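Local coordinates for fiber protein (Human adenovirus 16, PDB 3CNC) that forms the trimeric knob at the tip of the viral fiber and probably attaches the virus to host cells through the receptor CD46, at residues S48-L53 and E75-L80; G98-Y103 and K108-F113; T173-M178 and M183-N188. All blocks are in the same frame, centred on the assembly; numbering follows the deposited sequence.

Contact 1. Residues S48-L53 and E75-L80; sequences SPDCKL and EYTNTL
Thr77 pushes its methyl group at Asp50, and this one carbon makes most of the contact. CG2 lies 3.0 Å from the backbone O of Asp50 and 3.3 Å from its carboxylate oxygen OD2. The methyl therefore touches both the main-chain carbonyl and the side chain of a single residue. It also comes within 4.2 Å of CB of Cys51. No hydrogen bond joins the two segments.

The torsions explain the approach. In Thr77 the hydroxyl stands between the backbone N and the carbonyl carbon (chi1 69°), which turns CG2 outward to Asp50. OG1 then faces its own chain and bonds to the O of Ser74. In Asp50 the carboxylate takes the same kind of position (chi1 66°). It is held there by backbone N-H groups: OD1 accepts a bond from the N of Ile42 and OD2 a weak one from the N of Lys43.

Tyr76 meets the same carboxylate. Its CD1 is 4.0 Å from OD2 of Asp50, which lies at the edge of the ring, near its plane. The carboxylate and ring planes are only 11° apart, while the two side chains cross obliquely. The Tyr76 side chain also touches Lys43.

Asp50 and Cys51 both pair with Cys40, a classic beta bulge at the start of strand 51-60. The contact packs the loop after strand 63-72 against this bulge, at the beginning of an inner strand of an antiparallel sheet of the adenovirus knob domain.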
ATOM      1  N   SER A  48      19.221  -8.213  24.896  1.00 70.68           N
ATOM      2  CA  SER A  48      18.239  -7.337  25.529  1.00 70.68           C
ATOM      3  C   SER A  48      17.741  -6.265  24.558  1.00 70.68           C
ATOM      4  O   SER A  48      18.517  -5.674  23.806  1.00 70.68           O
ATOM      5  CB  SER A  48      18.835  -6.665  26.764  1.00 82.47           C
ATOM      6  OG  SER A  48      19.869  -5.774  26.388  1.00 82.47           O
ATOM      7  N   PRO A  49      16.426  -6.006  24.573  1.00 61.45           N
ATOM      8  CA  PRO A  49      15.762  -5.017  23.718  1.00 61.45           C
ATOM      9  C   PRO A  49      16.474  -3.683  23.679  1.00 61.45           C
ATOM     10  O   PRO A  49      16.762  -3.100  24.724  1.00 61.45           O
ATOM     11  CB  PRO A  49      14.378  -4.896  24.342  1.00 52.31           C
ATOM     12  CG  PRO A  49      14.111  -6.290  24.786  1.00 52.31           C
ATOM     13  CD  PRO A  49      15.445  -6.713  25.415  1.00 52.31           C
ATOM     14  N   ASP A  50      16.751  -3.196  22.474  1.00 53.72           N
ATOM     15  CA  ASP A  50      17.409  -1.905  22.322  1.00 53.72           C
ATOM     16  C   ASP A  50      16.605  -0.975  21.403  1.00 53.72           C
ATOM     17  O   ASP A  50      17.092   0.071  20.974  1.00 53.72           O
ATOM     18  CB  ASP A  50      18.839  -2.095  21.807  1.00 79.66           C
ATOM     19  CG  ASP A  50      18.889  -2.646  20.404  1.00 79.66           C
ATOM     20  OD1 ASP A  50      17.931  -3.339  19.996  1.00 79.66           O
ATOM     21  OD2 ASP A  50      19.900  -2.396  19.713  1.00 79.66           O
ATOM     22  N   CYS A  51      15.372  -1.369  21.098  1.00 58.12           N
ATOM     23  CA  CYS A  51      14.479  -0.556  20.267  1.00 58.12           C
ATOM     24  C   CYS A  51      13.042  -1.087  20.285  1.00 58.12           C
ATOM     25  O   CYS A  51      12.784  -2.227  20.685  1.00 58.12           O
ATOM     26  CB  CYS A  51      14.990  -0.460  18.827  1.00 75.62           C
ATOM     27  SG  CYS A  51      14.960  -1.993  17.916  1.00 75.62           S
ATOM     28  N   LYS A  52      12.108  -0.240  19.860  1.00 50.02           N
ATOM     29  CA  LYS A  52      10.692  -0.590  19.844  1.00 50.02           C
ATOM     30  C   LYS A  52      10.207  -0.921  18.437  1.00 50.02           C
ATOM     31  O   LYS A  52      10.279  -0.090  17.535  1.00 50.02           O
ATOM     32  CB  LYS A  52       9.871   0.564  20.414  1.00 64.10           C
ATOM     33  CG  LYS A  52      10.264   0.945  21.822  1.00 64.10           C
ATOM     34  CD  LYS A  52       9.756   2.330  22.181  1.00 64.10           C
ATOM     35  CE  LYS A  52      10.139   2.705  23.612  1.00 64.10           C
ATOM     36  NZ  LYS A  52       9.788   4.122  23.931  1.00 64.10           N
ATOM     37  N   LEU A  53       9.716  -2.145  18.266  1.00 46.37           N
ATOM     38  CA  LEU A  53       9.211  -2.608  16.980  1.00 46.37           C
ATOM     39  C   LEU A  53       7.692  -2.649  16.967  1.00 46.37           C
ATOM     40  O   LEU A  53       7.073  -3.319  17.800  1.00 46.37           O
ATOM     41  CB  LEU A  53       9.720  -4.016  16.677  1.00 49.57           C
ATOM     42  CG  LEU A  53       9.042  -4.685  15.469  1.00 49.57           C
ATOM     43  CD1 LEU A  53       9.530  -4.032  14.187  1.00 49.57           C
ATOM     44  CD2 LEU A  53       9.355  -6.165  15.456  1.00 49.57           C
ATOM     45  N   GLU A  75      21.295   4.355  23.222  1.00 55.02           N
ATOM     46  CA  GLU A  75      22.336   5.210  22.667  1.00 55.02           C
ATOM     47  C   GLU A  75      22.888   4.606  21.372  1.00 55.02           C
ATOM     48  O   GLU A  75      23.230   5.328  20.429  1.00 55.02           O
ATOM     49  CB  GLU A  75      23.453   5.394  23.696  1.00100.31           C
ATOM     50  CG  GLU A  75      24.471   6.451  23.324  1.00100.31           C
ATOM     51  CD  GLU A  75      25.291   6.904  24.514  1.00100.31           C
ATOM     52  OE1 GLU A  75      26.178   7.762  24.327  1.00100.31           O
ATOM     53  OE2 GLU A  75      25.046   6.406  25.636  1.00100.31           O
ATOM     54  N   TYR A  76      22.962   3.279  21.317  1.00 65.96           N
ATOM     55  CA  TYR A  76      23.461   2.626  20.115  1.00 65.96           C
ATOM     56  C   TYR A  76      22.548   2.872  18.919  1.00 65.96           C
ATOM     57  O   TYR A  76      22.998   3.383  17.888  1.00 65.96           O
ATOM     58  CB  TYR A  76      23.615   1.115  20.320  1.00 78.73           C
ATOM     59  CG  TYR A  76      24.020   0.405  19.045  1.00 78.73           C
ATOM     60  CD1 TYR A  76      23.131  -0.437  18.380  1.00 78.73           C
ATOM     61  CD2 TYR A  76      25.276   0.620  18.471  1.00 78.73           C
ATOM     62  CE1 TYR A  76      23.480  -1.047  17.177  1.00 78.73           C
ATOM     63  CE2 TYR A  76      25.634   0.016  17.269  1.00 78.73           C
ATOM     64  CZ  TYR A  76      24.730  -0.816  16.629  1.00 78.73           C
ATOM     65  OH  TYR A  76      25.074  -1.423  15.443  1.00 78.73           O
ATOM     66  N   THR A  77      21.273   2.504  19.052  1.00 58.03           N
ATOM     67  CA  THR A  77      20.328   2.689  17.956  1.00 58.03           C
ATOM     68  C   THR A  77      20.167   4.166  17.637  1.00 58.03           C
ATOM     69  O   THR A  77      20.107   4.550  16.466  1.00 58.03           O
ATOM     70  CB  THR A  77      18.905   2.111  18.271  1.00 50.99           C
ATOM     71  OG1 THR A  77      18.262   2.904  19.283  1.00 50.99           O
ATOM     72  CG2 THR A  77      19.001   0.661  18.736  1.00 50.99           C
ATOM     73  N   ASN A  78      20.123   4.998  18.672  1.00 53.03           N
ATOM     74  CA  ASN A  78      19.929   6.424  18.453  1.00 53.03           C
ATOM     75  C   ASN A  78      21.177   7.172  18.001  1.00 53.03           C
ATOM     76  O   ASN A  78      21.197   8.396  17.928  1.00 53.03           O
ATOM     77  CB  ASN A  78      19.305   7.054  19.700  1.00 60.20           C
ATOM     78  CG  ASN A  78      17.935   6.446  20.022  1.00 60.20           C
ATOM     79  OD1 ASN A  78      17.203   6.036  19.118  1.00 60.20           O
ATOM     80  ND2 ASN A  78      17.588   6.391  21.303  1.00 60.20           N
ATOM     81  N   THR A  79      22.207   6.418  17.655  1.00 78.68           N
ATOM     82  CA  THR A  79      23.450   7.007  17.189  1.00 78.68           C
ATOM     83  C   THR A  79      23.721   6.530  15.774  1.00 78.68           C
ATOM     84  O   THR A  79      24.428   7.190  15.009  1.00 78.68           O
ATOM     85  CB  THR A  79      24.620   6.594  18.091  1.00 83.16           C
ATOM     86  OG1 THR A  79      24.436   7.165  19.390  1.00 83.16           O
ATOM     87  CG2 THR A  79      25.937   7.075  17.516  1.00 83.16           C
ATOM     88  N   LEU A  80      23.138   5.384  15.434  1.00 58.46           N
ATOM     89  CA  LEU A  80      23.315   4.778  14.123  1.00 58.46           C
ATOM     90  C   LEU A  80      23.316   5.744  12.954  1.00 58.46           C
ATOM     91  O   LEU A  80      24.038   5.531  11.979  1.00 58.46           O
ATOM     92  CB  LEU A  80      22.236   3.721  13.886  1.00 66.55           C
ATOM     93  CG  LEU A  80      22.385   2.406  14.647  1.00 66.55           C
ATOM     94  CD1 LEU A  80      21.100   1.613  14.532  1.00 66.55           C
ATOM     95  CD2 LEU A  80      23.572   1.619  14.095  1.00 66.55           C
TER

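Contact 2. Residues G98-Y103 and K108-F113; sequences GQIITY and KSNLNF
Asn110 uses both ends of its amide on the opposite segment. OD1 accepts the backbone N-H of Ile100 at 2.8 Å, in a fairly straight bond. The donor is tilted 35° from the carbonyl plane. ND2 gives a weak, bent bond to OE1 of Gln99 at 3.1 Å. The two amide planes are 55° apart, so the groups do not lie flat on each other. Asn110 can reach across because CG is anti to its backbone N (chi1 -170°).

The Gln99 chain bends at chi2, and its NE2 makes a weak bond to the O of Thr97. The N of Gln99 is held by OD1 of Asp95.

At the other end, NZ of Lys108 donates to the O of Thr102 at 3.2 Å. It also donates to the O of Ser105, so the ammonium bridges two carbonyls of the turn. The methyl CG2 of Thr102 lies 3.5 Å from the O of Lys108. CG1 of Ile100 touches CG of Leu111 at 4.4 Å, and the Ile100 side chain faces Leu92 and Phe94 of strand 85-94.

The two segments run nearly antiparallel without strand pairing. This is a loop closed mainly by side-chain to backbone bonds, in the connection between strands 85-94 and 112-115 of the knob.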
ATOM      1  N   GLY A  98       2.976 -20.501  13.968  1.00 50.84           N
ATOM      2  CA  GLY A  98       3.042 -19.060  13.805  1.00 50.84           C
ATOM      3  C   GLY A  98       3.474 -18.280  15.028  1.00 50.84           C
ATOM      4  O   GLY A  98       3.276 -17.068  15.087  1.00 50.84           O
ATOM      5  N   GLN A  99       4.052 -18.966  16.009  1.00 53.38           N
ATOM      6  CA  GLN A  99       4.529 -18.320  17.227  1.00 53.38           C
ATOM      7  C   GLN A  99       5.982 -17.893  16.993  1.00 53.38           C
ATOM      8  O   GLN A  99       6.762 -18.628  16.368  1.00 53.38           O
ATOM      9  CB  GLN A  99       4.489 -19.301  18.404  1.00 96.64           C
ATOM     10  CG  GLN A  99       3.168 -20.020  18.600  1.00 96.64           C
ATOM     11  CD  GLN A  99       2.059 -19.095  19.046  1.00 96.64           C
ATOM     12  OE1 GLN A  99       2.175 -18.422  20.068  1.00 96.64           O
ATOM     13  NE2 GLN A  99       0.971 -19.060  18.284  1.00 96.64           N
ATOM     14  N   ILE A 100       6.347 -16.715  17.486  1.00 54.55           N
ATOM     15  CA  ILE A 100       7.716 -16.227  17.344  1.00 54.55           C
ATOM     16  C   ILE A 100       8.703 -17.103  18.120  1.00 54.55           C
ATOM     17  O   ILE A 100       8.428 -17.525  19.245  1.00 54.55           O
ATOM     18  CB  ILE A 100       7.847 -14.772  17.867  1.00 57.33           C
ATOM     19  CG1 ILE A 100       7.371 -13.785  16.803  1.00 57.33           C
ATOM     20  CG2 ILE A 100       9.279 -14.467  18.237  1.00 57.33           C
ATOM     21  CD1 ILE A 100       8.302 -13.695  15.590  1.00 57.33           C
ATOM     22  N   ILE A 101       9.844 -17.404  17.513  1.00 53.75           N
ATOM     23  CA  ILE A 101      10.863 -18.180  18.207  1.00 53.75           C
ATOM     24  C   ILE A 101      11.880 -17.106  18.591  1.00 53.75           C
ATOM     25  O   ILE A 101      12.710 -16.698  17.784  1.00 53.75           O
ATOM     26  CB  ILE A 101      11.506 -19.240  17.290  1.00 55.53           C
ATOM     27  CG1 ILE A 101      10.444 -20.270  16.861  1.00 55.53           C
ATOM     28  CG2 ILE A 101      12.646 -19.939  18.033  1.00 55.53           C
ATOM     29  CD1 ILE A 101      10.898 -21.235  15.764  1.00 55.53           C
ATOM     30  N   THR A 102      11.787 -16.640  19.829  1.00 46.61           N
ATOM     31  CA  THR A 102      12.642 -15.561  20.318  1.00 46.61           C
ATOM     32  C   THR A 102      14.154 -15.683  20.202  1.00 46.61           C
ATOM     33  O   THR A 102      14.810 -14.733  19.780  1.00 46.61           O
ATOM     34  CB  THR A 102      12.289 -15.209  21.777  1.00 54.53           C
ATOM     35  OG1 THR A 102      12.346 -16.391  22.584  1.00 54.53           O
ATOM     36  CG2 THR A 102      10.878 -14.625  21.855  1.00 54.53           C
ATOM     37  N   TYR A 103      14.727 -16.830  20.550  1.00 58.52           N
ATOM     38  CA  TYR A 103      16.180 -16.946  20.480  1.00 58.52           C
ATOM     39  C   TYR A 103      16.712 -16.850  19.057  1.00 58.52           C
ATOM     40  O   TYR A 103      17.918 -16.697  18.846  1.00 58.52           O
ATOM     41  CB  TYR A 103      16.654 -18.243  21.150  1.00 79.95           C
ATOM     42  CG  TYR A 103      16.622 -19.472  20.277  1.00 79.95           C
ATOM     43  CD1 TYR A 103      17.651 -19.733  19.369  1.00 79.95           C
ATOM     44  CD2 TYR A 103      15.565 -20.379  20.358  1.00 79.95           C
ATOM     45  CE1 TYR A 103      17.631 -20.871  18.560  1.00 79.95           C
ATOM     46  CE2 TYR A 103      15.529 -21.520  19.553  1.00 79.95           C
ATOM     47  CZ  TYR A 103      16.566 -21.761  18.656  1.00 79.95           C
ATOM     48  OH  TYR A 103      16.535 -22.889  17.862  1.00 79.95           O
ATOM     49  N   LYS A 108      11.868  -9.957  20.832  1.00 58.76           N
ATOM     50  CA  LYS A 108      11.969 -10.787  22.030  1.00 58.76           C
ATOM     51  C   LYS A 108      10.704 -11.090  22.809  1.00 58.76           C
ATOM     52  O   LYS A 108      10.757 -11.758  23.836  1.00 58.76           O
ATOM     53  CB  LYS A 108      13.020 -10.206  22.975  1.00 53.79           C
ATOM     54  CG  LYS A 108      14.380 -10.027  22.318  1.00 53.79           C
ATOM     55  CD  LYS A 108      14.909 -11.340  21.736  1.00 53.79           C
ATOM     56  CE  LYS A 108      16.276 -11.139  21.074  1.00 53.79           C
ATOM     57  NZ  LYS A 108      16.873 -12.423  20.587  1.00 53.79           N
ATOM     58  N   SER A 109       9.567 -10.593  22.350  1.00 61.30           N
ATOM     59  CA  SER A 109       8.309 -10.903  23.011  1.00 61.30           C
ATOM     60  C   SER A 109       7.381 -11.379  21.895  1.00 61.30           C
ATOM     61  O   SER A 109       7.364 -10.794  20.808  1.00 61.30           O
ATOM     62  CB  SER A 109       7.747  -9.674  23.738  1.00 69.47           C
ATOM     63  OG  SER A 109       7.854  -8.512  22.946  1.00 69.47           O
ATOM     64  N   ASN A 110       6.638 -12.454  22.142  1.00 63.41           N
ATOM     65  CA  ASN A 110       5.745 -12.990  21.117  1.00 63.41           C
ATOM     66  C   ASN A 110       4.602 -12.032  20.793  1.00 63.41           C
ATOM     67  O   ASN A 110       4.171 -11.246  21.636  1.00 63.41           O
ATOM     68  CB  ASN A 110       5.193 -14.365  21.544  1.00 80.62           C
ATOM     69  CG  ASN A 110       4.447 -15.089  20.407  1.00 80.62           C
ATOM     70  OD1 ASN A 110       4.920 -15.148  19.264  1.00 80.62           O
ATOM     71  ND2 ASN A 110       3.282 -15.650  20.726  1.00 80.62           N
ATOM     72  N   LEU A 111       4.144 -12.088  19.547  1.00 46.25           N
ATOM     73  CA  LEU A 111       3.047 -11.253  19.079  1.00 46.25           C
ATOM     74  C   LEU A 111       1.777 -11.858  19.652  1.00 46.25           C
ATOM     75  O   LEU A 111       1.810 -12.951  20.205  1.00 46.25           O
ATOM     76  CB  LEU A 111       2.971 -11.290  17.546  1.00 49.82           C
ATOM     77  CG  LEU A 111       4.180 -10.823  16.726  1.00 49.82           C
ATOM     78  CD1 LEU A 111       4.015 -11.295  15.283  1.00 49.82           C
ATOM     79  CD2 LEU A 111       4.315  -9.299  16.788  1.00 49.82           C
ATOM     80  N   ASN A 112       0.661 -11.148  19.536  1.00 46.94           N
ATOM     81  CA  ASN A 112      -0.602 -11.684  20.010  1.00 46.94           C
ATOM     82  C   ASN A 112      -1.754 -10.933  19.357  1.00 46.94           C
ATOM     83  O   ASN A 112      -1.525 -10.023  18.564  1.00 46.94           O
ATOM     84  CB  ASN A 112      -0.687 -11.612  21.531  1.00 53.96           C
ATOM     85  CG  ASN A 112      -1.452 -12.783  22.119  1.00 53.96           C
ATOM     86  OD1 ASN A 112      -2.625 -12.997  21.807  1.00 53.96           O
ATOM     87  ND2 ASN A 112      -0.790 -13.553  22.972  1.00 53.96           N
ATOM     88  N   PHE A 113      -2.987 -11.309  19.675  1.00 47.67           N
ATOM     89  CA  PHE A 113      -4.150 -10.677  19.065  1.00 47.67           C
ATOM     90  C   PHE A 113      -4.424  -9.277  19.564  1.00 47.67           C
ATOM     91  O   PHE A 113      -3.850  -8.833  20.552  1.00 47.67           O
ATOM     92  CB  PHE A 113      -5.388 -11.547  19.278  1.00 58.27           C
ATOM     93  CG  PHE A 113      -5.281 -12.899  18.651  1.00 58.27           C
ATOM     94  CD1 PHE A 113      -5.727 -14.030  19.324  1.00 58.27           C
ATOM     95  CD2 PHE A 113      -4.714 -13.050  17.388  1.00 58.27           C
ATOM     96  CE1 PHE A 113      -5.604 -15.294  18.752  1.00 58.27           C
ATOM     97  CE2 PHE A 113      -4.589 -14.309  16.809  1.00 58.27           C
ATOM     98  CZ  PHE A 113      -5.033 -15.432  17.492  1.00 58.27           C
TER

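Contact 3. Residues T173-M178 and M183-N188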
ATOM      1  N   THR A 173      11.922 -10.098   3.325  1.00 45.67           N
ATOM      2  CA  THR A 173      12.191 -11.436   2.832  1.00 45.67           C
ATOM      3  C   THR A 173      11.187 -12.372   3.485  1.00 45.67           C
ATOM      4  O   THR A 173      11.032 -12.358   4.705  1.00 45.67           O
ATOM      5  CB  THR A 173      13.612 -11.905   3.187  1.00 48.09           C
ATOM      6  OG1 THR A 173      14.561 -10.918   2.764  1.00 48.09           O
ATOM      7  CG2 THR A 173      13.917 -13.233   2.481  1.00 48.09           C
ATOM      8  N   LEU A 174      10.492 -13.169   2.679  1.00 42.62           N
ATOM      9  CA  LEU A 174       9.507 -14.101   3.222  1.00 42.62           C
ATOM     10  C   LEU A 174       9.988 -15.551   3.039  1.00 42.62           C
ATOM     11  O   LEU A 174      10.368 -15.940   1.937  1.00 42.62           O
ATOM     12  CB  LEU A 174       8.152 -13.902   2.529  1.00 44.91           C
ATOM     13  CG  LEU A 174       7.545 -12.484   2.524  1.00 44.91           C
ATOM     14  CD1 LEU A 174       6.292 -12.450   1.672  1.00 44.91           C
ATOM     15  CD2 LEU A 174       7.218 -12.051   3.935  1.00 44.91           C
ATOM     16  N   ASN A 175       9.978 -16.323   4.124  1.00 63.39           N
ATOM     17  CA  ASN A 175      10.382 -17.725   4.098  1.00 63.39           C
ATOM     18  C   ASN A 175      11.497 -18.088   3.137  1.00 63.39           C
ATOM     19  O   ASN A 175      11.275 -18.954   2.294  1.00 63.39           O
ATOM     20  CB  ASN A 175       9.237 -18.642   3.664  1.00 47.59           C
ATOM     21  CG  ASN A 175       7.997 -18.472   4.466  1.00 47.59           C
ATOM     22  OD1 ASN A 175       8.048 -18.274   5.674  1.00 47.59           O
ATOM     23  ND2 ASN A 175       6.853 -18.592   3.798  1.00 47.59           N
ATOM     24  N   ARG A 176      12.678 -17.505   3.187  1.00 62.18           N
ATOM     25  CA  ARG A 176      13.612 -17.998   2.182  1.00 62.18           C
ATOM     26  C   ARG A 176      14.610 -18.985   2.766  1.00 62.18           C
ATOM     27  O   ARG A 176      15.041 -19.925   2.091  1.00 62.18           O
ATOM     28  CB  ARG A 176      14.336 -16.860   1.474  1.00 66.75           C
ATOM     29  CG  ARG A 176      14.544 -17.187   0.014  1.00 66.75           C
ATOM     30  CD  ARG A 176      15.462 -16.221  -0.692  1.00 66.75           C
ATOM     31  NE  ARG A 176      16.832 -16.339  -0.222  1.00 66.75           N
ATOM     32  CZ  ARG A 176      17.888 -16.012  -0.953  1.00 66.75           C
ATOM     33  NH1 ARG A 176      17.719 -15.554  -2.184  1.00 66.75           N
ATOM     34  NH2 ARG A 176      19.106 -16.135  -0.452  1.00 66.75           N
ATOM     35  N   ARG A 177      14.960 -18.779   4.032  1.00 55.94           N
ATOM     36  CA  ARG A 177      15.892 -19.659   4.707  1.00 55.94           C
ATOM     37  C   ARG A 177      15.362 -20.051   6.070  1.00 55.94           C
ATOM     38  O   ARG A 177      14.767 -19.236   6.779  1.00 55.94           O
ATOM     39  CB  ARG A 177      17.255 -18.980   4.915  1.00 82.55           C
ATOM     40  CG  ARG A 177      18.060 -18.669   3.664  1.00 82.55           C
ATOM     41  CD  ARG A 177      19.461 -18.187   4.061  1.00 82.55           C
ATOM     42  NE  ARG A 177      20.184 -17.519   2.976  1.00 82.55           N
ATOM     43  CZ  ARG A 177      20.711 -18.128   1.914  1.00 82.55           C
ATOM     44  NH1 ARG A 177      20.607 -19.445   1.773  1.00 82.55           N
ATOM     45  NH2 ARG A 177      21.348 -17.415   0.987  1.00 82.55           N
ATOM     46  N   MET A 178      15.558 -21.312   6.429  1.00 51.59           N
ATOM     47  CA  MET A 178      15.180 -21.760   7.755  1.00 51.59           C
ATOM     48  C   MET A 178      16.503 -21.727   8.519  1.00 51.59           C
ATOM     49  O   MET A 178      17.576 -21.862   7.915  1.00 51.59           O
ATOM     50  CB  MET A 178      14.586 -23.158   7.721  1.00 85.45           C
ATOM     51  CG  MET A 178      13.093 -23.130   7.873  1.00 85.45           C
ATOM     52  SD  MET A 178      12.420 -24.772   7.915  1.00 85.45           S
ATOM     53  CE  MET A 178      11.792 -24.937   6.222  1.00 85.45           C
ATOM     54  N   MET A 183      11.801 -24.351  13.135  1.00 57.65           N
ATOM     55  CA  MET A 183      11.349 -23.183  12.389  1.00 57.65           C
ATOM     56  C   MET A 183      10.498 -23.551  11.182  1.00 57.65           C
ATOM     57  O   MET A 183      10.870 -24.425  10.412  1.00 57.65           O
ATOM     58  CB  MET A 183      12.567 -22.385  11.940  1.00 53.49           C
ATOM     59  CG  MET A 183      12.254 -21.036  11.364  1.00 53.49           C
ATOM     60  SD  MET A 183      13.794 -20.169  11.125  1.00 53.49           S
ATOM     61  CE  MET A 183      13.429 -19.112   9.717  1.00 53.49           C
ATOM     62  N   ALA A 184       9.364 -22.870  11.018  1.00 54.93           N
ATOM     63  CA  ALA A 184       8.453 -23.133   9.904  1.00 54.93           C
ATOM     64  C   ALA A 184       8.261 -21.933   8.974  1.00 54.93           C
ATOM     65  O   ALA A 184       7.938 -22.101   7.792  1.00 54.93           O
ATOM     66  CB  ALA A 184       7.099 -23.586  10.446  1.00 60.44           C
ATOM     67  N   TYR A 185       8.459 -20.723   9.496  1.00 51.51           N
ATOM     68  CA  TYR A 185       8.289 -19.522   8.681  1.00 51.51           C
ATOM     69  C   TYR A 185       9.307 -18.461   9.000  1.00 51.51           C
ATOM     70  O   TYR A 185       9.856 -18.430  10.099  1.00 51.51           O
ATOM     71  CB  TYR A 185       6.900 -18.927   8.884  1.00 48.97           C
ATOM     72  CG  TYR A 185       5.802 -19.937   8.725  1.00 48.97           C
ATOM     73  CD1 TYR A 185       5.342 -20.667   9.819  1.00 48.97           C
ATOM     74  CD2 TYR A 185       5.270 -20.214   7.467  1.00 48.97           C
ATOM     75  CE1 TYR A 185       4.380 -21.654   9.661  1.00 48.97           C
ATOM     76  CE2 TYR A 185       4.306 -21.204   7.296  1.00 48.97           C
ATOM     77  CZ  TYR A 185       3.867 -21.919   8.396  1.00 48.97           C
ATOM     78  OH  TYR A 185       2.920 -22.901   8.230  1.00 48.97           O
ATOM     79  N   ALA A 186       9.543 -17.579   8.036  1.00 47.57           N
ATOM     80  CA  ALA A 186      10.490 -16.496   8.226  1.00 47.57           C
ATOM     81  C   ALA A 186       9.976 -15.220   7.594  1.00 47.57           C
ATOM     82  O   ALA A 186       9.324 -15.248   6.548  1.00 47.57           O
ATOM     83  CB  ALA A 186      11.863 -16.858   7.622  1.00 28.22           C
ATOM     84  N   MET A 187      10.296 -14.100   8.233  1.00 50.14           N
ATOM     85  CA  MET A 187       9.907 -12.782   7.744  1.00 50.14           C
ATOM     86  C   MET A 187      10.998 -11.799   8.160  1.00 50.14           C
ATOM     87  O   MET A 187      11.117 -11.465   9.331  1.00 50.14           O
ATOM     88  CB  MET A 187       8.560 -12.380   8.347  1.00 57.73           C
ATOM     89  CG  MET A 187       7.988 -11.086   7.794  1.00 57.73           C
ATOM     90  SD  MET A 187       6.237 -10.900   8.222  1.00 57.73           S
ATOM     91  CE  MET A 187       6.335  -9.955   9.648  1.00 57.73           C
ATOM     92  N   ASN A 188      11.802 -11.344   7.208  1.00 58.99           N
ATOM     93  CA  ASN A 188      12.881 -10.415   7.528  1.00 58.99           C
ATOM     94  C   ASN A 188      12.709  -9.043   6.912  1.00 58.99           C
ATOM     95  O   ASN A 188      12.267  -8.909   5.769  1.00 58.99           O
ATOM     96  CB  ASN A 188      14.236 -10.981   7.089  1.00 52.81           C
ATOM     97  CG  ASN A 188      14.549 -12.294   7.755  1.00 52.81           C
ATOM     98  OD1 ASN A 188      13.958 -12.634   8.778  1.00 52.81           O
ATOM     99  ND2 ASN A 188      15.489 -13.041   7.191  1.00 52.81           N
TER
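Strands 165-174 and 185-194 run antiparallel here, with Thr173 and Asn188 as a hydrogen-bonded pair and Leu174 and Met187 as the non-hydrogen-bonded pair beside it. The N of Thr173 bonds to the O of Asn188 at 2.7 Å, and the N of Asn188 returns a bond to the O of Thr173 at 2.8 Å.

Asn175 extends this ladder where the strand ends. Its backbone N donates to the O of Ala186 at 2.7 Å, almost straight. Its side chain then replaces a main-chain acceptor: OD1 takes the N-H of Ala186 at 2.9 Å, in the carbonyl plane. With CG anti to the carbonyl carbon (chi1 -54°), the amide reaches Ala186 while the backbone turns away with positive phi. ND2 donates to the carbonyls of Pro132 and Tyr137. OD1 also meets the edge of the Tyr185 ring, near its plane.

Leu174 and Met187 lie side by side and point the same way, CD2 to CG 4.1 Å. On the other face, CB of Thr173 meets CB of Asn188. Further along the turn, the extended chain of Met183 crosses that of Met178, CG to CG 4.2 Å.

The amide of Asn175 is thus bonded at both its oxygen and its nitrogen. It carries the hairpin's bonding one step past the strand and ties the turn to the loop containing Pro132 and Tyr137.

The three contacts follow one another along the chain, each closing before the next opens. Contacts 2 and 3 are neighbours, with centres about 14 Å apart. They touch where CD1 of Ile101 packs on CA of Met183 at 3.9 Å. Strand 85-94 also connects them: Ile100 of contact 2 and Met187 of contact 3 both rest on Leu92 and Phe94. Contacts 1 and 2 reach the same sheet, and their nearest atoms are about 4 Å apart without touching. Contacts 1 and 3 lie on opposite sides of the chain's centre, about 24 Å between centres. No other subunit of the trimer touches any of the six segments.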